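Local atomic coordinates of DCN1-like protein 3 (Homo sapiens, PDB entry 4GBA), a protein that promotes cullin neddylation, taking NEDD8 from N-terminally acetylated E2 enzymes to cullin-RBX complexes through its DCUN1 domain. Residues 133-136 / 137-140. Sequence-based numbering, arbitrary orientation.
Sequences NNPP and VLDQ
Pro135 O is gripped by two donors, the amide of Leu138 and a water. Leu138 N lies 3.1 Å from Pro135 O. This bond closes a type I beta turn from Pro135 to Leu138, which leads into helix 138-147. Water 1 donates to both Pro135 O and Pro136 O, the latter at 2.6 Å, and accepts from Asp139 N. Water 2 continues the series. It donates to Pro136 O and accepts from Gln140 N, 2.8 Å from the water oxygen. Pro136 O thus receives two water bonds, and the first-turn amides of Asp139 and Gln140 reach the proline carbonyls through solvent.

Beside the turn, Leu138 turns its side chain back along the preceding loop. Its CB lies 3.8 Å from Pro135 CD, and the two side chains meet at a slant, at the CD corner of the proline. CG is anti to the backbone N (chi1 -180°), and the CD2 methyl of Leu138 lies over the flat face of the Asn134 amide, 3.7 Å from Asn134 CG. The two side chains cross at about a right angle. Both Pro135 and Leu138 also pack on Phe130. Val137, buried, faces the other helices instead, touching Thr167 of helix 157-169 and Phe190 of helix 185-199. Gln140 OE1 bonds to Asn143 ND2 one turn on.

The segments join the loop after helix 119-129 to helix 138-147, within the cullin-binding region of the DCUN1 domain. Neither proline nitrogen carries a hydrogen, so the prolines offer their carbonyls alone to this backbone network. The helix entry is therefore held by one direct bond and two water bridges, with Pro135, Val137 and Leu138 turned to Phe130 and to helices 157-169 and 185-199.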
ATOM      1  N   ASN A 133      11.873   4.422   2.168  1.00 49.13           N
ATOM      2  CA  ASN A 133      13.059   3.628   1.849  1.00 51.13           C
ATOM      3  C   ASN A 133      13.014   3.082   0.430  1.00 46.96           C
ATOM      4  O   ASN A 133      12.699   1.911   0.229  1.00 45.48           O
ATOM      5  CB  ASN A 133      13.228   2.466   2.849  1.00 42.96           C
ATOM      6  CG  ASN A 133      12.021   1.495   2.858  1.00 48.28           C
ATOM      7  OD1 ASN A 133      10.924   1.829   2.387  1.00 42.08           O
ATOM      8  ND2 ASN A 133      12.232   0.287   3.395  1.00 47.74           N
ATOM      9  N   ASN A 134      13.311   3.933  -0.550  1.00 45.06           N
ATOM     10  CA  ASN A 134      13.361   3.491  -1.943  1.00 43.64           C
ATOM     11  C   ASN A 134      14.562   2.585  -2.213  1.00 45.70           C
ATOM     12  O   ASN A 134      15.712   3.015  -2.112  1.00 46.94           O
ATOM     13  CB  ASN A 134      13.392   4.675  -2.920  1.00 47.23           C
ATOM     14  CG  ASN A 134      12.007   5.040  -3.468  1.00 51.46           C
ATOM     15  OD1 ASN A 134      10.995   4.954  -2.769  1.00 52.76           O
ATOM     16  ND2 ASN A 134      11.969   5.466  -4.724  1.00 48.42           N
ATOM     17  N   PRO A 135      14.301   1.320  -2.555  1.00 41.56           N
ATOM     18  CA  PRO A 135      15.400   0.450  -2.985  1.00 43.71           C
ATOM     19  C   PRO A 135      15.914   0.898  -4.362  1.00 43.99           C
ATOM     20  O   PRO A 135      15.149   1.440  -5.168  1.00 40.28           O
ATOM     21  CB  PRO A 135      14.742  -0.933  -3.087  1.00 41.83           C
ATOM     22  CG  PRO A 135      13.361  -0.783  -2.492  1.00 44.45           C
ATOM     23  CD  PRO A 135      12.994   0.658  -2.650  1.00 39.47           C
ATOM     24  N   PRO A 136      17.205   0.681  -4.630  0.84 45.36           N
ATOM     25  CA  PRO A 136      17.822   1.053  -5.910  1.00 44.95           C
ATOM     26  C   PRO A 136      17.004   0.648  -7.143  1.00 44.44           C
ATOM     27  O   PRO A 136      16.888   1.437  -8.083  1.00 53.49           O
ATOM     28  CB  PRO A 136      19.151   0.300  -5.873  0.77 53.26           C
ATOM     29  CG  PRO A 136      19.493   0.261  -4.419  1.00 48.06           C
ATOM     30  CD  PRO A 136      18.183   0.104  -3.690  1.00 42.44           C
ATOM     31  N   VAL A 137      16.420  -0.541  -7.123  1.00 42.63           N
ATOM     32  CA  VAL A 137      15.764  -1.106  -8.302  1.00 46.48           C
ATOM     33  C   VAL A 137      14.317  -0.656  -8.528  1.00 45.51           C
ATOM     34  O   VAL A 137      13.715  -1.001  -9.538  1.00 47.20           O
ATOM     35  CB  VAL A 137      15.792  -2.659  -8.245  1.00 46.90           C
ATOM     36  CG1 VAL A 137      14.911  -3.169  -7.106  1.00 46.67           C
ATOM     37  CG2 VAL A 137      15.341  -3.252  -9.556  1.00 45.01           C
ATOM     38  N   LEU A 138      13.759   0.112  -7.598  1.00 44.42           N
ATOM     39  CA  LEU A 138      12.330   0.432  -7.638  1.00 44.89           C
ATOM     40  C   LEU A 138      11.888   1.332  -8.810  1.00 47.00           C
ATOM     41  O   LEU A 138      10.851   1.078  -9.430  1.00 46.45           O
ATOM     42  CB  LEU A 138      11.877   1.036  -6.303  1.00 41.84           C
ATOM     43  CG  LEU A 138      10.403   1.431  -6.157  1.00 41.09           C
ATOM     44  CD1 LEU A 138       9.493   0.207  -6.207  1.00 42.85           C
ATOM     45  CD2 LEU A 138      10.195   2.177  -4.863  1.00 43.29           C
ATOM     46  N   ASP A 139      12.651   2.387  -9.100  1.00 46.68           N
ATOM     47  CA  ASP A 139      12.279   3.310 -10.177  1.00 49.71           C
ATOM     48  C   ASP A 139      12.120   2.595 -11.521  1.00 48.71           C
ATOM     49  O   ASP A 139      11.116   2.786 -12.217  1.00 47.40           O
ATOM     50  CB  ASP A 139      13.287   4.466 -10.316  1.00 55.47           C
ATOM     51  CG  ASP A 139      13.327   5.376  -9.084  1.00 66.33           C
ATOM     52  OD1 ASP A 139      12.274   5.581  -8.429  1.00 65.66           O
ATOM     53  OD2 ASP A 139      14.426   5.896  -8.774  1.00 66.97           O
ATOM     54  N   GLN A 140      13.106   1.775 -11.884  1.00 44.83           N
ATOM     55  CA  GLN A 140      13.067   1.066 -13.164  1.00 49.93           C
ATOM     56  C   GLN A 140      12.032  -0.055 -13.165  1.00 48.75           C
ATOM     57  O   GLN A 140      11.360  -0.297 -14.171  1.00 46.85           O
ATOM     58  CB  GLN A 140      14.445   0.515 -13.534  1.00 49.66           C
ATOM     59  CG  GLN A 140      15.480   1.593 -13.818  1.00 50.25           C
ATOM     60  CD  GLN A 140      14.979   2.678 -14.778  1.00 58.15           C
ATOM     61  OE1 GLN A 140      14.090   2.447 -15.608  1.00 54.24           O
ATOM     62  NE2 GLN A 140      15.553   3.873 -14.659  1.00 59.76           N
TER
HETATM   63  O   HOH W   1      15.102   3.184  -7.443  1.00 48.51           O
HETATM   64  O   HOH W   2      15.622   1.797 -10.612  1.00 45.59           O